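Local coordinates for protein putative phosphomannomutase (Thermus thermophilus, PDB 1TUO) that probably interconverts sugar phosphates as a magnesium-dependent phosphomutase of the phosphohexose mutase family, at residues A[278-289]-A[321-331]; A[289-297]-A[420-429]. All coordinates share one frame; numbering follows the deposited sequence.

Contact 1 lies within the third alpha/beta/alpha domain, joining two of its strands and the helix ends before them, and contact 2 fastens that domain to the C-terminal one. Strand 286-290 pairs with strand 327-331 in contact 1, and the loop following it, 291-295, meets the hairpin of strands 419-423 and 426-431. The two centres lie about 20 Å apart; K289 belongs to a segment of each, though it touches the partner segment only in contact 1. They also touch directly, where G331 O packs against V293 CG2 at 3.6 Å. In this family the active site lies in a cleft between the four domains; contact 2 joins two of those domains, consistent with a part in holding their relative orientation.

Contact 1. Residues A[278-289]-A[321-331]; sequences RFRKGHRGRAVK and EFLKGDCFIGG
Strands 286-289 and 329-331 run parallel, their axes 4.7 Å apart and 14° from alignment, laddered by V288 N to I329 O and G331 N to V288 O. They are neighbouring strands in the mixed four-stranded sheet of an alpha/beta/alpha domain. Just before 329-331 the chain turns a corner at F328, whose N still bonds R286 O, while R286 N takes D326 O. With F328 CG held between its backbone N and carbonyl carbon (chi1 73°), the ring lies against 278-289: R278 CB and the G285 carbonyl carbon meet its edge, and A287 CB sits 4.1 Å from CE1. R278, bent at chi3, grips F328 O side-on; NE (2.9 Å) and NH2 (2.7 Å from that same F328 O) both hold it close to the guanidinium plane. NH2 also forms a salt bridge with E341.

Toward the helix 315-322 end, R286 reaches out with an extended chain and takes E321 OE2 end-on, NH1 and NH2 each 2.8 Å from that oxygen, the guanidinium and carboxylate planes 72° apart. K324 NZ joins on the syn lone pair of OE2, 2.6 Å away, so three donors share one oxygen; R286 NH1 also bonds T309. An alanine at R286 would probably leave E321 OE2 with only K324 of this network and take away the flat group lying against the sulfur of C327. That SG lies over one guanidinium face, offset toward its rim, 3.6 Å from R286 NE, and its other neighbour across the contact is V288 CG2, also 3.6 Å from SG.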
loop_
_atom_site.group_PDB
_atom_site.type_symbol
_atom_site.label_atom_id
_atom_site.label_comp_id
_atom_site.label_asym_id
_atom_site.label_seq_id
_atom_site.Cartn_x
_atom_site.Cartn_y
_atom_site.Cartn_z
ATOM N N ARG A 278 10.372 15.375 -1.442
ATOM C CA ARG A 278 11.510 14.624 -1.960
ATOM C C ARG A 278 12.186 15.360 -3.110
ATOM O O ARG A 278 13.413 15.353 -3.223
ATOM C CB ARG A 278 11.066 13.221 -2.397
ATOM C CG ARG A 278 10.796 12.287 -1.221
ATOM C CD ARG A 278 10.031 11.026 -1.637
ATOM N NE ARG A 278 10.810 10.075 -2.435
ATOM C CZ ARG A 278 11.788 9.302 -1.963
ATOM N NH1 ARG A 278 12.135 9.357 -0.684
ATOM N NH2 ARG A 278 12.405 8.443 -2.769
ATOM N N PHE A 279 11.390 16.003 -3.960
ATOM C CA PHE A 279 11.957 16.746 -5.074
ATOM C C PHE A 279 12.815 17.889 -4.544
ATOM O O PHE A 279 13.919 18.135 -5.041
ATOM C CB PHE A 279 10.859 17.331 -5.957
ATOM C CG PHE A 279 11.379 18.254 -7.017
ATOM C CD1 PHE A 279 11.882 17.752 -8.208
ATOM C CD2 PHE A 279 11.404 19.628 -6.803
ATOM C CE1 PHE A 279 12.407 18.607 -9.174
ATOM C CE2 PHE A 279 11.927 20.488 -7.761
ATOM C CZ PHE A 279 12.429 19.973 -8.948
ATOM N N ARG A 280 12.302 18.596 -3.543
ATOM C CA ARG A 280 13.038 19.723 -2.979
ATOM C C ARG A 280 14.300 19.274 -2.237
ATOM O O ARG A 280 15.225 20.060 -2.067
ATOM C CB ARG A 280 12.129 20.561 -2.067
ATOM C CG ARG A 280 11.018 21.276 -2.840
ATOM C CD ARG A 280 10.016 22.016 -1.948
ATOM N NE ARG A 280 10.540 23.258 -1.379
ATOM C CZ ARG A 280 9.791 24.148 -0.732
ATOM N NH1 ARG A 280 8.489 23.931 -0.578
ATOM N NH2 ARG A 280 10.337 25.252 -0.236
ATOM N N LYS A 281 14.335 18.016 -1.804
ATOM C CA LYS A 281 15.517 17.490 -1.119
ATOM C C LYS A 281 16.601 17.166 -2.138
ATOM O O LYS A 281 17.728 16.833 -1.768
ATOM C CB LYS A 281 15.191 16.226 -0.319
ATOM C CG LYS A 281 14.588 16.489 1.045
ATOM C CD LYS A 281 14.455 15.205 1.857
ATOM C CE LYS A 281 15.812 14.595 2.174
ATOM N NZ LYS A 281 15.693 13.368 3.015
ATOM N N GLY A 282 16.257 17.245 -3.419
ATOM C CA GLY A 282 17.236 16.969 -4.453
ATOM C C GLY A 282 17.041 15.700 -5.264
ATOM O O GLY A 282 17.795 15.454 -6.205
ATOM N N HIS A 283 16.047 14.890 -4.909
ATOM C CA HIS A 283 15.790 13.658 -5.652
ATOM C C HIS A 283 15.379 14.007 -7.080
ATOM O O HIS A 283 14.538 14.882 -7.298
ATOM C CB HIS A 283 14.666 12.846 -5.003
ATOM C CG HIS A 283 15.010 12.286 -3.658
ATOM N ND1 HIS A 283 15.303 13.083 -2.572
ATOM C CD2 HIS A 283 15.074 11.007 -3.215
ATOM C CE1 HIS A 283 15.529 12.320 -1.517
ATOM N NE2 HIS A 283 15.396 11.056 -1.881
ATOM N N ARG A 284 15.970 13.318 -8.049
ATOM C CA ARG A 284 15.648 13.564 -9.446
ATOM C C ARG A 284 15.085 12.318 -10.105
ATOM O O ARG A 284 15.139 11.224 -9.541
ATOM C CB ARG A 284 16.888 14.041 -10.206
ATOM C CG ARG A 284 16.777 15.476 -10.703
ATOM C CD ARG A 284 16.452 16.423 -9.559
ATOM N NE ARG A 284 16.252 17.799 -10.005
ATOM C CZ ARG A 284 15.919 18.801 -9.197
ATOM N NH1 ARG A 284 15.749 18.581 -7.900
ATOM N NH2 ARG A 284 15.763 20.025 -9.683
ATOM N N GLY A 285 14.547 12.496 -11.302
ATOM C CA GLY A 285 13.966 11.383 -12.024
ATOM C C GLY A 285 12.492 11.653 -12.244
ATOM O O GLY A 285 12.060 12.802 -12.262
ATOM N N ARG A 286 11.711 10.596 -12.397
ATOM C CA ARG A 286 10.285 10.756 -12.630
ATOM C C ARG A 286 9.439 10.190 -11.498
ATOM O O ARG A 286 9.907 9.393 -10.686
ATOM C CB ARG A 286 9.908 10.071 -13.943
ATOM C CG ARG A 286 10.431 8.655 -14.012
ATOM C CD ARG A 286 10.217 7.992 -15.365
ATOM N NE ARG A 286 10.804 6.655 -15.353
ATOM C CZ ARG A 286 10.171 5.546 -15.720
ATOM N NH1 ARG A 286 8.912 5.592 -16.144
ATOM N NH2 ARG A 286 10.798 4.383 -15.647
ATOM N N ALA A 287 8.192 10.635 -11.444
ATOM C CA ALA A 287 7.243 10.155 -10.454
ATOM C C ALA A 287 6.325 9.235 -11.249
ATOM O O ALA A 287 6.002 9.528 -12.401
ATOM C CB ALA A 287 6.449 11.325 -9.873
ATOM N N VAL A 288 5.913 8.122 -10.648
ATOM C CA VAL A 288 5.032 7.183 -11.329
ATOM C C VAL A 288 3.709 7.137 -10.571
ATOM O O VAL A 288 3.699 7.075 -9.346
ATOM C CB VAL A 288 5.653 5.769 -11.375
ATOM C CG1 VAL A 288 4.822 4.862 -12.281
ATOM C CG2 VAL A 288 7.100 5.855 -11.858
ATOM N N LYS A 289 2.599 7.189 -11.302
ATOM C CA LYS A 289 1.273 7.174 -10.679
ATOM C C LYS A 289 0.292 6.360 -11.503
ATOM O O LYS A 289 0.409 6.297 -12.726
ATOM C CB LYS A 289 0.735 8.607 -10.552
ATOM C CG LYS A 289 0.699 9.368 -11.883
ATOM C CD LYS A 289 -0.158 10.640 -11.829
ATOM C CE LYS A 289 -1.539 10.405 -12.444
ATOM N NZ LYS A 289 -2.339 11.661 -12.619
ATOM N N GLU A 321 8.496 0.041 -13.663
ATOM C CA GLU A 321 9.174 1.310 -13.897
ATOM C C GLU A 321 10.267 1.598 -12.871
ATOM O O GLU A 321 11.312 2.148 -13.213
ATOM C CB GLU A 321 8.151 2.451 -13.947
ATOM C CG GLU A 321 7.197 2.323 -15.133
ATOM C CD GLU A 321 7.934 2.006 -16.434
ATOM O OE1 GLU A 321 7.708 0.919 -17.009
ATOM O OE2 GLU A 321 8.751 2.845 -16.874
ATOM N N PHE A 322 10.032 1.228 -11.616
ATOM C CA PHE A 322 11.031 1.437 -10.570
ATOM C C PHE A 322 12.327 0.712 -10.933
ATOM O O PHE A 322 13.424 1.259 -10.795
ATOM C CB PHE A 322 10.525 0.881 -9.239
ATOM C CG PHE A 322 9.759 1.870 -8.404
ATOM C CD1 PHE A 322 9.078 2.932 -8.989
ATOM C CD2 PHE A 322 9.678 1.699 -7.022
ATOM C CE1 PHE A 322 8.326 3.811 -8.215
ATOM C CE2 PHE A 322 8.926 2.572 -6.234
ATOM C CZ PHE A 322 8.247 3.631 -6.833
ATOM N N LEU A 323 12.188 -0.527 -11.393
ATOM C CA LEU A 323 13.344 -1.337 -11.750
ATOM C C LEU A 323 14.160 -0.717 -12.887
ATOM O O LEU A 323 15.301 -1.118 -13.126
ATOM C CB LEU A 323 12.894 -2.762 -12.093
ATOM C CG LEU A 323 12.221 -3.498 -10.920
ATOM C CD1 LEU A 323 11.770 -4.885 -11.354
ATOM C CD2 LEU A 323 13.192 -3.602 -9.750
ATOM N N LYS A 324 13.581 0.268 -13.574
ATOM C CA LYS A 324 14.277 0.961 -14.657
ATOM C C LYS A 324 15.380 1.807 -14.015
ATOM O O LYS A 324 16.399 2.101 -14.640
ATOM C CB LYS A 324 13.299 1.856 -15.439
ATOM C CG LYS A 324 13.850 2.407 -16.757
ATOM C CD LYS A 324 12.804 3.219 -17.547
ATOM C CE LYS A 324 11.593 2.372 -17.953
ATOM N NZ LYS A 324 10.576 3.125 -18.771
ATOM N N GLY A 325 15.156 2.202 -12.764
ATOM C CA GLY A 325 16.142 2.972 -12.020
ATOM C C GLY A 325 16.188 4.480 -12.199
ATOM O O GLY A 325 17.168 5.118 -11.804
ATOM N N ASP A 326 15.137 5.061 -12.768
ATOM C CA ASP A 326 15.108 6.502 -12.992
ATOM C C ASP A 326 13.892 7.166 -12.341
ATOM O O ASP A 326 13.429 8.205 -12.808
ATOM C CB ASP A 326 15.117 6.781 -14.499
ATOM C CG ASP A 326 15.365 8.244 -14.827
ATOM O OD1 ASP A 326 15.292 8.605 -16.023
ATOM O OD2 ASP A 326 15.640 9.033 -13.897
ATOM N N CYS A 327 13.386 6.572 -11.262
ATOM C CA CYS A 327 12.218 7.112 -10.558
ATOM C C CYS A 327 12.584 7.557 -9.138
ATOM O O CYS A 327 13.593 7.107 -8.588
ATOM C CB CYS A 327 11.121 6.045 -10.459
ATOM S SG CYS A 327 10.617 5.254 -12.003
ATOM N N PHE A 328 11.779 8.439 -8.543
ATOM C CA PHE A 328 12.046 8.860 -7.167
ATOM C C PHE A 328 10.838 8.655 -6.255
ATOM O O PHE A 328 10.926 8.823 -5.043
ATOM C CB PHE A 328 12.554 10.316 -7.091
ATOM C CG PHE A 328 11.506 11.367 -7.344
ATOM C CD1 PHE A 328 11.157 11.730 -8.640
ATOM C CD2 PHE A 328 10.897 12.026 -6.278
ATOM C CE1 PHE A 328 10.214 12.742 -8.874
ATOM C CE2 PHE A 328 9.959 13.030 -6.496
ATOM C CZ PHE A 328 9.616 13.392 -7.793
ATOM N N ILE A 329 9.711 8.273 -6.842
ATOM C CA ILE A 329 8.509 8.008 -6.056
ATOM C C ILE A 329 7.450 7.367 -6.945
ATOM O O ILE A 329 7.423 7.596 -8.152
ATOM C CB ILE A 329 7.949 9.309 -5.423
ATOM C CG1 ILE A 329 6.977 8.962 -4.290
ATOM C CG2 ILE A 329 7.248 10.152 -6.481
ATOM C CD1 ILE A 329 6.538 10.179 -3.472
ATOM N N GLY A 330 6.594 6.541 -6.352
ATOM C CA GLY A 330 5.538 5.895 -7.119
ATOM C C GLY A 330 4.315 5.777 -6.233
ATOM O O GLY A 330 4.430 5.386 -5.076
ATOM N N GLY A 331 3.138 6.100 -6.751
ATOM C CA GLY A 331 1.981 6.008 -5.881
ATOM C C GLY A 331 0.664 5.660 -6.526
ATOM O O GLY A 331 0.485 5.766 -7.742
#

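Contact 2. Residues A[289-297]-A[420-429]; sequences KNFAVTWLL and KWLYEEAWVL
K420 and F291 supply the polar side of this contact. K420 NZ donates to F291 O at 2.7 Å, the nitrogen standing nearly in line with the C=O bond, and the same ammonium lies over the face of the F291 ring, 3.8 Å from its centroid and 23° off the normal, a cation-pi interaction. K420 CE adds a CH-pi contact to that face. A bend at chi3 (-65°) in an otherwise extended lysine chain brings its end onto both carbonyl and ring. A single charged group thus fixes the backbone and side chain of F291 together.

Apolar contacts continue alongside. L429 splits its branches: CD1 reaches F291 CE2 at 3.6 Å, CD2 reaches A292 CB at 4.0 Å. The face of W295 receives W427 CB, 4.0 Å from CZ3, while the six-membered end of the W427 indole points edge-on at the 292-294 backbone, with T294 CA near its plane, so the A292 carbonyl oxygen, buried with no hydrogen-bond partner in the model, faces the W427 ring edge.

What meets is a loop at the C-terminal end of strand 286-290 in the third alpha/beta/alpha domain, and a beta-hairpin, strands 419-423 and 426-431, in the antiparallel sheet of the C-terminal domain.

Bonds within the loop hold it in shape. N290 OD1 accepts from A292 N at 2.8 Å, an Asx turn, inside a type I turn from N290 to V293. T294 OG1 caps the following helix by accepting from L296 N, 2.9 Å away, and also bonds E444 of the C-terminal domain. K289, paired with D298, sends NZ to V293 O (2.9 Å) and to T294 O, approaching both from above their carbonyl planes.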
loop_
_atom_site.group_PDB
_atom_site.type_symbol
_atom_site.label_atom_id
_atom_site.label_comp_id
_atom_site.label_asym_id
_atom_site.label_seq_id
_atom_site.Cartn_x
_atom_site.Cartn_y
_atom_site.Cartn_z
ATOM N N LYS A 289 2.599 7.189 -11.302
ATOM C CA LYS A 289 1.273 7.174 -10.679
ATOM C C LYS A 289 0.292 6.360 -11.503
ATOM O O LYS A 289 0.409 6.297 -12.726
ATOM C CB LYS A 289 0.735 8.607 -10.552
ATOM C CG LYS A 289 0.699 9.368 -11.883
ATOM C CD LYS A 289 -0.158 10.640 -11.829
ATOM C CE LYS A 289 -1.539 10.405 -12.444
ATOM N NZ LYS A 289 -2.339 11.661 -12.619
ATOM N N ASN A 290 -0.679 5.723 -10.852
ATOM C CA ASN A 290 -1.650 4.985 -11.641
ATOM C C ASN A 290 -2.699 5.964 -12.168
ATOM O O ASN A 290 -2.717 7.142 -11.794
ATOM C CB ASN A 290 -2.288 3.818 -10.853
ATOM C CG ASN A 290 -3.328 4.258 -9.829
ATOM O OD1 ASN A 290 -3.962 5.308 -9.953
ATOM N ND2 ASN A 290 -3.534 3.413 -8.821
ATOM N N PHE A 291 -3.561 5.464 -13.044
ATOM C CA PHE A 291 -4.596 6.245 -13.714
ATOM C C PHE A 291 -5.598 7.023 -12.853
ATOM O O PHE A 291 -6.197 7.985 -13.328
ATOM C CB PHE A 291 -5.345 5.307 -14.668
ATOM C CG PHE A 291 -6.037 5.999 -15.808
ATOM C CD1 PHE A 291 -5.394 6.998 -16.533
ATOM C CD2 PHE A 291 -7.312 5.596 -16.205
ATOM C CE1 PHE A 291 -6.006 7.586 -17.641
ATOM C CE2 PHE A 291 -7.931 6.174 -17.309
ATOM C CZ PHE A 291 -7.278 7.171 -18.030
ATOM N N ALA A 292 -5.785 6.621 -11.601
ATOM C CA ALA A 292 -6.754 7.296 -10.740
ATOM C C ALA A 292 -6.147 8.322 -9.788
ATOM O O ALA A 292 -6.847 8.897 -8.948
ATOM C CB ALA A 292 -7.556 6.258 -9.953
ATOM N N VAL A 293 -4.846 8.554 -9.918
ATOM C CA VAL A 293 -4.155 9.518 -9.076
ATOM C C VAL A 293 -4.379 10.952 -9.564
ATOM O O VAL A 293 -4.467 11.208 -10.763
ATOM C CB VAL A 293 -2.632 9.220 -9.038
ATOM C CG1 VAL A 293 -1.886 10.357 -8.357
ATOM C CG2 VAL A 293 -2.382 7.907 -8.298
ATOM N N THR A 294 -4.471 11.869 -8.608
ATOM C CA THR A 294 -4.689 13.293 -8.856
ATOM C C THR A 294 -3.816 13.869 -9.959
ATOM O O THR A 294 -2.639 13.519 -10.071
ATOM C CB THR A 294 -4.408 14.120 -7.586
ATOM O OG1 THR A 294 -4.519 15.516 -7.890
ATOM C CG2 THR A 294 -2.994 13.837 -7.070
ATOM N N TRP A 295 -4.381 14.764 -10.764
ATOM C CA TRP A 295 -3.592 15.381 -11.818
ATOM C C TRP A 295 -2.715 16.492 -11.254
ATOM O O TRP A 295 -2.000 17.157 -12.001
ATOM C CB TRP A 295 -4.478 15.930 -12.941
ATOM C CG TRP A 295 -5.624 16.771 -12.495
ATOM C CD1 TRP A 295 -5.789 17.376 -11.281
ATOM C CD2 TRP A 295 -6.768 17.119 -13.277
ATOM N NE1 TRP A 295 -6.972 18.082 -11.260
ATOM C CE2 TRP A 295 -7.591 17.941 -12.475
ATOM C CE3 TRP A 295 -7.178 16.818 -14.583
ATOM C CZ2 TRP A 295 -8.800 18.463 -12.936
ATOM C CZ3 TRP A 295 -8.380 17.338 -15.042
ATOM C CH2 TRP A 295 -9.176 18.152 -14.219
ATOM N N LEU A 296 -2.775 16.709 -9.942
ATOM C CA LEU A 296 -1.931 17.734 -9.343
ATOM C C LEU A 296 -0.488 17.244 -9.427
ATOM O O LEU A 296 0.444 18.041 -9.462
ATOM C CB LEU A 296 -2.308 17.996 -7.878
ATOM C CG LEU A 296 -3.172 19.232 -7.592
ATOM C CD1 LEU A 296 -4.604 18.981 -8.053
ATOM C CD2 LEU A 296 -3.150 19.543 -6.097
ATOM N N LEU A 297 -0.294 15.928 -9.455
ATOM C CA LEU A 297 1.069 15.409 -9.543
ATOM C C LEU A 297 1.645 15.766 -10.913
ATOM O O LEU A 297 2.795 16.211 -11.018
ATOM C CB LEU A 297 1.103 13.891 -9.338
ATOM C CG LEU A 297 2.502 13.263 -9.346
ATOM C CD1 LEU A 297 3.384 13.937 -8.298
ATOM C CD2 LEU A 297 2.385 11.774 -9.066
ATOM N N LYS A 420 -12.107 7.634 -18.785
ATOM C CA LYS A 420 -11.984 8.900 -18.079
ATOM C C LYS A 420 -12.437 10.083 -18.917
ATOM O O LYS A 420 -11.878 10.352 -19.981
ATOM C CB LYS A 420 -10.530 9.126 -17.631
ATOM C CG LYS A 420 -10.320 10.425 -16.850
ATOM C CD LYS A 420 -8.859 10.665 -16.465
ATOM C CE LYS A 420 -8.336 9.619 -15.494
ATOM N NZ LYS A 420 -6.929 9.903 -15.071
ATOM N N TRP A 421 -13.465 10.782 -18.440
ATOM C CA TRP A 421 -13.954 11.963 -19.136
ATOM C C TRP A 421 -13.178 13.151 -18.597
ATOM O O TRP A 421 -13.139 13.391 -17.387
ATOM C CB TRP A 421 -15.457 12.162 -18.909
ATOM C CG TRP A 421 -16.309 11.195 -19.680
ATOM C CD1 TRP A 421 -15.949 10.498 -20.798
ATOM C CD2 TRP A 421 -17.676 10.852 -19.418
ATOM N NE1 TRP A 421 -17.005 9.744 -21.249
ATOM C CE2 TRP A 421 -18.078 9.942 -20.421
ATOM C CE3 TRP A 421 -18.601 11.226 -18.432
ATOM C CZ2 TRP A 421 -19.367 9.399 -20.468
ATOM C CZ3 TRP A 421 -19.885 10.684 -18.480
ATOM C CH2 TRP A 421 -20.253 9.780 -19.492
ATOM N N LEU A 422 -12.550 13.891 -19.499
ATOM C CA LEU A 422 -11.747 15.035 -19.106
ATOM C C LEU A 422 -12.527 16.334 -19.198
ATOM O O LEU A 422 -13.284 16.545 -20.142
ATOM C CB LEU A 422 -10.505 15.123 -19.994
ATOM C CG LEU A 422 -9.693 13.834 -20.155
ATOM C CD1 LEU A 422 -8.525 14.096 -21.097
ATOM C CD2 LEU A 422 -9.200 13.350 -18.800
ATOM N N TYR A 423 -12.332 17.196 -18.208
ATOM C CA TYR A 423 -12.990 18.493 -18.163
ATOM C C TYR A 423 -11.946 19.510 -17.753
ATOM O O TYR A 423 -10.839 19.151 -17.358
ATOM C CB TYR A 423 -14.109 18.500 -17.117
ATOM C CG TYR A 423 -15.212 17.507 -17.369
ATOM C CD1 TYR A 423 -16.234 17.787 -18.276
ATOM C CD2 TYR A 423 -15.234 16.282 -16.707
ATOM C CE1 TYR A 423 -17.248 16.871 -18.511
ATOM C CE2 TYR A 423 -16.241 15.361 -16.937
ATOM C CZ TYR A 423 -17.248 15.664 -17.841
ATOM O OH TYR A 423 -18.254 14.756 -18.054
ATOM N N GLU A 424 -12.296 20.785 -17.858
ATOM C CA GLU A 424 -11.388 21.833 -17.440
ATOM C C GLU A 424 -11.531 21.859 -15.921
ATOM O O GLU A 424 -12.620 22.107 -15.400
ATOM C CB GLU A 424 -11.815 23.178 -18.033
ATOM C CG GLU A 424 -10.922 24.347 -17.648
ATOM C CD GLU A 424 -9.538 24.266 -18.271
ATOM O OE1 GLU A 424 -8.703 25.148 -17.980
ATOM O OE2 GLU A 424 -9.287 23.324 -19.054
ATOM N N GLU A 425 -10.443 21.566 -15.216
ATOM C CA GLU A 425 -10.449 21.569 -13.755
ATOM C C GLU A 425 -11.214 20.413 -13.095
ATOM O O GLU A 425 -11.416 20.416 -11.882
ATOM C CB GLU A 425 -11.001 22.906 -13.245
ATOM C CG GLU A 425 -10.223 24.121 -13.732
ATOM C CD GLU A 425 -10.845 25.432 -13.283
ATOM O OE1 GLU A 425 -11.044 25.610 -12.062
ATOM O OE2 GLU A 425 -11.132 26.284 -14.150
ATOM N N ALA A 426 -11.637 19.426 -13.882
ATOM C CA ALA A 426 -12.353 18.276 -13.330
ATOM C C ALA A 426 -12.177 17.016 -14.180
ATOM O O ALA A 426 -12.021 17.090 -15.399
ATOM C CB ALA A 426 -13.834 18.602 -13.180
ATOM N N TRP A 427 -12.200 15.861 -13.521
ATOM C CA TRP A 427 -12.058 14.579 -14.197
ATOM C C TRP A 427 -12.981 13.544 -13.562
ATOM O O TRP A 427 -13.139 13.495 -12.339
ATOM C CB TRP A 427 -10.587 14.105 -14.145
ATOM C CG TRP A 427 -10.357 12.728 -13.536
ATOM C CD1 TRP A 427 -11.014 11.567 -13.844
ATOM C CD2 TRP A 427 -9.409 12.385 -12.516
ATOM N NE1 TRP A 427 -10.542 10.531 -13.078
ATOM C CE2 TRP A 427 -9.555 11.003 -12.255
ATOM C CE3 TRP A 427 -8.448 13.110 -11.795
ATOM C CZ2 TRP A 427 -8.781 10.332 -11.304
ATOM C CZ3 TRP A 427 -7.678 12.440 -10.850
ATOM C CH2 TRP A 427 -7.851 11.066 -10.615
ATOM N N VAL A 428 -13.588 12.719 -14.407
ATOM C CA VAL A 428 -14.485 11.665 -13.954
ATOM C C VAL A 428 -14.056 10.354 -14.596
ATOM O O VAL A 428 -14.042 10.231 -15.822
ATOM C CB VAL A 428 -15.941 11.957 -14.352
ATOM C CG1 VAL A 428 -16.845 10.851 -13.839
ATOM C CG2 VAL A 428 -16.369 13.306 -13.793
ATOM N N LEU A 429 -13.716 9.378 -13.762
ATOM C CA LEU A 429 -13.260 8.080 -14.240
ATOM C C LEU A 429 -14.211 6.943 -13.895
ATOM O O LEU A 429 -14.585 6.769 -12.735
ATOM C CB LEU A 429 -11.879 7.770 -13.650
ATOM C CG LEU A 429 -11.294 6.370 -13.877
ATOM C CD1 LEU A 429 -10.970 6.182 -15.354
ATOM C CD2 LEU A 429 -10.038 6.198 -13.032
#